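Local coordinates for FAD-binding PCMH-type domain-containing protein (PDB 6YJO), which carries covalently linked FAD and probably works as an oligosaccharide-oxidising flavo-enzyme, at residues 51-54 and 55-58; 329-332 and 333-337. All blocks are in the same frame, centred on the assembly; numbering follows the deposited sequence.

Overall arrangement
Interaction 1 is a short helix on the outer part of the FAD-binding region, and interaction 2 is a folded loop that runs from the flavin side of the pocket back toward that helix. Their centres are about 21 Å apart, yet they meet where a salt bridge joins E57 OE1 to R337 NH2 at 2.6 Å. Both come near the cofactor. The E57 side chain is about 9 Å from the FAD and about 8 Å from G101, one of the residues that bind it. At the other end, the Q331 side chain lies about 7 Å from the FAD and about 6 Å from the side chain of H102, one of its two covalent attachment points.

Interaction 1 (51-54 and 55-58); sequences SAQW and VKEV
Q53 and E57 both swing CG away from their own backbone N and then bend at chi2 (55° and 68°), which brings an amide and a carboxylate together one helical turn apart. Q53 NE2 donates to E57 OE1 at 3.3 Å, a rather long bond. The oxygen lies in the plane of the amide, but the donor comes in from above the carboxylate plane, and the two flat groups are twisted against each other. E57 OE1 has a stronger partner in R337, with which it forms a salt bridge; the glutamine bond is thus a second grip on a charged oxygen, and the two donors together probably help fix the rotation of the carboxylate.

On another side of the helix, V58 CG2 sits over one face of the W54 indole, 3.7 Å from the centroid of the five-membered ring and 20° off its normal, a CH-pi contact. The same methyl carbon also touches W54 O at 3.2 Å, lying against ring and carbonyl of one residue.

The backbone follows i to i+4 bonding, from V55 N to S51 O through V58 N to W54 O (3.1 Å). S51 is the N-cap: its OG accepts from W54 N at 3.3 Å and also bonds to P48 O, tying the first turn to the preceding loop.

W54, E57 and V58 all rest their side chains on I72 of strand 71-73, an outer strand of the three-stranded parallel sheet, while Y109 hydrogen-bonds to E57 O. The helix and V58 thus pack on the edge strand of that sheet through I72, with A52 and K56 exposed.

Interaction 2 (329-332 and 333-337); sequences NGQA and LDQRR
Q335 NE2 lies 2.9 Å from A332 O and donates to it, though the bond is bent, with an N-H...O angle of 121°, and is weak. The glutamine gets there by folding back: chi1 of -74° and chi2 of -57° curl the chain toward the preceding residues, with CG 3.4 Å and CD 3.5 Å from A332 O. The carbonyl is thus met by much of the length of the side chain as well as by its amide nitrogen.

The turn behind this centres on D334, an inverse gamma turn in which Q335 N faces L333 O. It kinks the chain, and with the folded Q335 side chain this brings the amide back to A332 and Q331. The side chains of Q331 and Q335 cross at about a right angle, yet their amide groups lie almost parallel, and Q331 CD is 3.6 Å from Q335 NE2.

Around the turn, L333 inserts between helix 320-326, where it touches I321 and L324, and T147 of helix 142-152. D334 makes a weak hydrogen bond to H144 of the latter helix. Beyond Q335 the chain straightens, and its two arginines pair with acids elsewhere, R336 with D124 and R337 with D121.

The chemistry is lopsided. Within the loop the contacts are one weak amide-to-carbonyl bond and the crossing of two glutamines, beside the backbone turn at D334, whereas buried L333 and the charged pairs of the arginines join the loop to other parts of the chain.

Interaction 1 (51-54 and 55-58)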
ATOM      1  N   SER A  51     -13.169  24.164  14.029  1.00 95.09           N
ATOM      2  CA  SER A  51     -13.364  25.159  12.989  1.00 97.68           C
ATOM      3  C   SER A  51     -13.921  24.481  11.738  1.00100.69           C
ATOM      4  O   SER A  51     -14.089  23.260  11.684  1.00 98.37           O
ATOM      5  CB  SER A  51     -12.055  25.885  12.684  1.00 95.05           C
ATOM      6  OG  SER A  51     -11.059  24.982  12.238  1.00 91.10           O
ATOM      7  N   ALA A  52     -14.221  25.282  10.713  1.00105.53           N
ATOM      8  CA  ALA A  52     -14.666  24.710   9.447  1.00107.64           C
ATOM      9  C   ALA A  52     -13.606  23.786   8.864  1.00105.69           C
ATOM     10  O   ALA A  52     -13.920  22.685   8.396  1.00106.60           O
ATOM     11  CB  ALA A  52     -15.011  25.821   8.455  1.00109.90           C
ATOM     12  N   GLN A  53     -12.339  24.210   8.886  1.00103.62           N
ATOM     13  CA  GLN A  53     -11.272  23.361   8.369  1.00100.92           C
ATOM     14  C   GLN A  53     -11.095  22.109   9.220  1.00 97.94           C
ATOM     15  O   GLN A  53     -10.763  21.042   8.689  1.00 94.68           O
ATOM     16  CB  GLN A  53      -9.962  24.146   8.301  1.00101.65           C
ATOM     17  CG  GLN A  53      -8.811  23.391   7.653  1.00101.11           C
ATOM     18  CD  GLN A  53      -9.155  22.884   6.267  1.00100.98           C
ATOM     19  OE1 GLN A  53      -9.906  23.520   5.528  1.00103.00           O
ATOM     20  NE2 GLN A  53      -8.613  21.725   5.911  1.00 99.68           N
ATOM     21  N   TRP A  54     -11.313  22.219  10.533  1.00 97.51           N
ATOM     22  CA  TRP A  54     -11.214  21.050  11.401  1.00 93.53           C
ATOM     23  C   TRP A  54     -12.218  19.974  11.003  1.00 93.80           C
ATOM     24  O   TRP A  54     -11.920  18.779  11.107  1.00 90.86           O
ATOM     25  CB  TRP A  54     -11.426  21.457  12.860  1.00 94.66           C
ATOM     26  CG  TRP A  54     -11.439  20.292  13.816  1.00 92.29           C
ATOM     27  CD1 TRP A  54     -12.496  19.473  14.101  1.00 90.29           C
ATOM     28  CD2 TRP A  54     -10.343  19.820  14.611  1.00 91.38           C
ATOM     29  NE1 TRP A  54     -12.125  18.521  15.020  1.00 89.51           N
ATOM     30  CE2 TRP A  54     -10.808  18.711  15.348  1.00 90.93           C
ATOM     31  CE3 TRP A  54      -9.014  20.226  14.771  1.00 90.90           C
ATOM     32  CZ2 TRP A  54      -9.989  18.006  16.233  1.00 91.17           C
ATOM     33  CZ3 TRP A  54      -8.206  19.525  15.647  1.00 90.56           C
ATOM     34  CH2 TRP A  54      -8.696  18.428  16.366  1.00 90.60           C
ATOM     35  N   VAL A  55     -13.407  20.371  10.545  1.00 86.78           N
ATOM     36  CA  VAL A  55     -14.414  19.386  10.162  1.00 90.11           C
ATOM     37  C   VAL A  55     -14.068  18.766   8.813  1.00 84.39           C
ATOM     38  O   VAL A  55     -14.443  17.621   8.538  1.00 93.98           O
ATOM     39  CB  VAL A  55     -15.817  20.027  10.154  1.00 87.78           C
ATOM     40  CG1 VAL A  55     -16.208  20.500   8.754  1.00 87.81           C
ATOM     41  CG2 VAL A  55     -16.841  19.053  10.708  1.00 85.69           C
ATOM     42  N   LYS A  56     -13.349  19.503   7.960  1.00 91.79           N
ATOM     43  CA  LYS A  56     -12.947  19.009   6.651  1.00 86.65           C
ATOM     44  C   LYS A  56     -11.690  18.152   6.722  1.00 80.49           C
ATOM     45  O   LYS A  56     -11.493  17.295   5.854  1.00 76.23           O
ATOM     46  CB  LYS A  56     -12.729  20.202   5.713  1.00 92.00           C
ATOM     47  CG  LYS A  56     -12.787  19.890   4.222  1.00 95.58           C
ATOM     48  CD  LYS A  56     -12.603  21.154   3.393  1.00 99.80           C
ATOM     49  CE  LYS A  56     -13.855  22.020   3.358  1.00105.60           C
ATOM     50  NZ  LYS A  56     -14.921  21.461   2.491  1.00109.01           N
ATOM     51  N   GLU A  57     -10.851  18.356   7.741  1.00 81.21           N
ATOM     52  CA  GLU A  57      -9.619  17.596   7.914  1.00 82.21           C
ATOM     53  C   GLU A  57      -9.834  16.317   8.709  1.00 81.11           C
ATOM     54  O   GLU A  57      -9.100  15.342   8.510  1.00 79.50           O
ATOM     55  CB  GLU A  57      -8.567  18.458   8.623  1.00 84.92           C
ATOM     56  CG  GLU A  57      -7.144  17.976   8.423  1.00 86.14           C
ATOM     57  CD  GLU A  57      -6.676  18.134   6.991  1.00 88.65           C
ATOM     58  OE1 GLU A  57      -6.485  19.288   6.553  1.00 90.50           O
ATOM     59  OE2 GLU A  57      -6.516  17.106   6.299  1.00 88.29           O
ATOM     60  N   VAL A  58     -10.826  16.308   9.604  1.00 81.09           N
ATOM     61  CA  VAL A  58     -11.124  15.136  10.425  1.00 79.89           C
ATOM     62  C   VAL A  58     -11.932  14.094   9.667  1.00 78.12           C
ATOM     63  O   VAL A  58     -12.071  12.961  10.144  1.00 75.35           O
ATOM     64  CB  VAL A  58     -11.829  15.632  11.704  1.00 82.95           C
ATOM     65  CG1 VAL A  58     -12.645  14.533  12.364  1.00 83.28           C
ATOM     66  CG2 VAL A  58     -10.799  16.202  12.678  1.00 83.18           C
TER

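Interaction 2 (329-332 and 333-337)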
ATOM      1  N   ASN A 329      -8.714   5.200 -12.437  1.00 54.05           N
ATOM      2  CA  ASN A 329     -10.115   5.067 -12.029  1.00 55.14           C
ATOM      3  C   ASN A 329     -10.811   6.429 -12.004  1.00 56.97           C
ATOM      4  O   ASN A 329     -11.501   6.782 -11.045  1.00 56.51           O
ATOM      5  CB  ASN A 329     -10.219   4.372 -10.667  1.00 56.12           C
ATOM      6  CG  ASN A 329     -11.622   3.865 -10.368  1.00 57.86           C
ATOM      7  OD1 ASN A 329     -12.298   3.322 -11.245  1.00 58.80           O
ATOM      8  ND2 ASN A 329     -12.063   4.035  -9.121  1.00 56.11           N
ATOM      9  N   GLY A 330     -10.631   7.198 -13.079  1.00 56.92           N
ATOM     10  CA  GLY A 330     -11.267   8.492 -13.216  1.00 56.55           C
ATOM     11  C   GLY A 330     -10.584   9.641 -12.502  1.00 56.13           C
ATOM     12  O   GLY A 330     -10.950  10.800 -12.742  1.00 55.36           O
ATOM     13  N   GLN A 331      -9.610   9.369 -11.634  1.00 57.01           N
ATOM     14  CA  GLN A 331      -8.966  10.408 -10.840  1.00 60.28           C
ATOM     15  C   GLN A 331      -7.797  11.019 -11.603  1.00 61.38           C
ATOM     16  O   GLN A 331      -6.936  10.298 -12.118  1.00 59.34           O
ATOM     17  CB  GLN A 331      -8.481   9.836  -9.509  1.00 61.43           C
ATOM     18  CG  GLN A 331      -9.563   9.741  -8.453  1.00 64.06           C
ATOM     19  CD  GLN A 331      -9.408  10.785  -7.367  1.00 67.91           C
ATOM     20  OE1 GLN A 331     -10.227  11.694  -7.242  1.00 69.82           O
ATOM     21  NE2 GLN A 331      -8.348  10.659  -6.573  1.00 68.10           N
ATOM     22  N   ALA A 332      -7.766  12.348 -11.662  1.00 62.47           N
ATOM     23  CA  ALA A 332      -6.668  13.038 -12.324  1.00 61.43           C
ATOM     24  C   ALA A 332      -5.359  12.759 -11.592  1.00 57.66           C
ATOM     25  O   ALA A 332      -5.313  12.734 -10.361  1.00 55.54           O
ATOM     26  CB  ALA A 332      -6.951  14.538 -12.377  1.00 63.10           C
ATOM     27  N   LEU A 333      -4.284  12.557 -12.358  1.00 56.02           N
ATOM     28  CA  LEU A 333      -3.025  12.102 -11.773  1.00 53.69           C
ATOM     29  C   LEU A 333      -2.500  13.102 -10.747  1.00 52.89           C
ATOM     30  O   LEU A 333      -2.319  12.765  -9.574  1.00 50.75           O
ATOM     31  CB  LEU A 333      -1.988  11.856 -12.877  1.00 55.01           C
ATOM     32  CG  LEU A 333      -2.047  10.542 -13.666  1.00 54.74           C
ATOM     33  CD1 LEU A 333      -0.697  10.276 -14.315  1.00 54.58           C
ATOM     34  CD2 LEU A 333      -2.450   9.352 -12.789  1.00 52.14           C
ATOM     35  N   ASP A 334      -2.279  14.349 -11.163  1.00 55.96           N
ATOM     36  CA  ASP A 334      -1.598  15.324 -10.316  1.00 57.54           C
ATOM     37  C   ASP A 334      -2.458  15.706  -9.116  1.00 59.94           C
ATOM     38  O   ASP A 334      -2.932  16.840  -9.027  1.00 63.21           O
ATOM     39  CB  ASP A 334      -1.227  16.567 -11.135  1.00 59.13           C
ATOM     40  CG  ASP A 334      -0.278  17.493 -10.396  1.00 62.54           C
ATOM     41  OD1 ASP A 334       0.038  17.209  -9.222  1.00 60.87           O
ATOM     42  OD2 ASP A 334       0.156  18.504 -10.991  1.00 62.89           O
ATOM     43  N   GLN A 335      -2.644  14.773  -8.181  1.00 57.39           N
ATOM     44  CA  GLN A 335      -3.426  15.032  -6.974  1.00 57.26           C
ATOM     45  C   GLN A 335      -2.590  15.825  -5.979  1.00 60.02           C
ATOM     46  O   GLN A 335      -1.428  15.489  -5.729  1.00 60.93           O
ATOM     47  CB  GLN A 335      -3.880  13.724  -6.318  1.00 53.87           C
ATOM     48  CG  GLN A 335      -5.008  12.984  -7.021  1.00 53.50           C
ATOM     49  CD  GLN A 335      -6.260  13.830  -7.192  1.00 55.78           C
ATOM     50  OE1 GLN A 335      -6.465  14.811  -6.479  1.00 56.66           O
ATOM     51  NE2 GLN A 335      -7.093  13.461  -8.160  1.00 57.09           N
ATOM     52  N   ARG A 336      -3.183  16.868  -5.403  1.00 62.18           N
ATOM     53  CA  ARG A 336      -2.523  17.683  -4.390  1.00 64.49           C
ATOM     54  C   ARG A 336      -3.558  18.152  -3.379  1.00 67.03           C
ATOM     55  O   ARG A 336      -4.750  17.841  -3.481  1.00 69.15           O
ATOM     56  CB  ARG A 336      -1.807  18.887  -5.013  1.00 66.81           C
ATOM     57  CG  ARG A 336      -0.705  18.514  -5.985  1.00 67.33           C
ATOM     58  CD  ARG A 336       0.016  19.734  -6.527  1.00 69.64           C
ATOM     59  NE  ARG A 336       0.863  20.371  -5.523  1.00 70.67           N
ATOM     60  CZ  ARG A 336       1.923  21.124  -5.799  1.00 73.31           C
ATOM     61  NH1 ARG A 336       2.294  21.338  -7.054  1.00 74.89           N
ATOM     62  NH2 ARG A 336       2.626  21.659  -4.809  1.00 74.22           N
ATOM     63  N   ARG A 337      -3.090  18.914  -2.408  1.00 67.56           N
ATOM     64  CA  ARG A 337      -3.939  19.523  -1.397  1.00 69.30           C
ATOM     65  C   ARG A 337      -4.633  20.757  -1.973  1.00 72.56           C
ATOM     66  O   ARG A 337      -4.008  21.544  -2.687  1.00 74.69           O
ATOM     67  CB  ARG A 337      -3.106  19.912  -0.178  1.00 69.63           C
ATOM     68  CG  ARG A 337      -3.871  20.622   0.914  1.00 72.34           C
ATOM     69  CD  ARG A 337      -2.982  20.853   2.123  1.00 73.38           C
ATOM     70  NE  ARG A 337      -3.747  21.312   3.280  1.00 75.48           N
ATOM     71  CZ  ARG A 337      -4.412  20.507   4.102  1.00 75.37           C
ATOM     72  NH1 ARG A 337      -4.412  19.197   3.896  1.00 71.93           N
ATOM     73  NH2 ARG A 337      -5.080  21.013   5.129  1.00 78.71           N
TER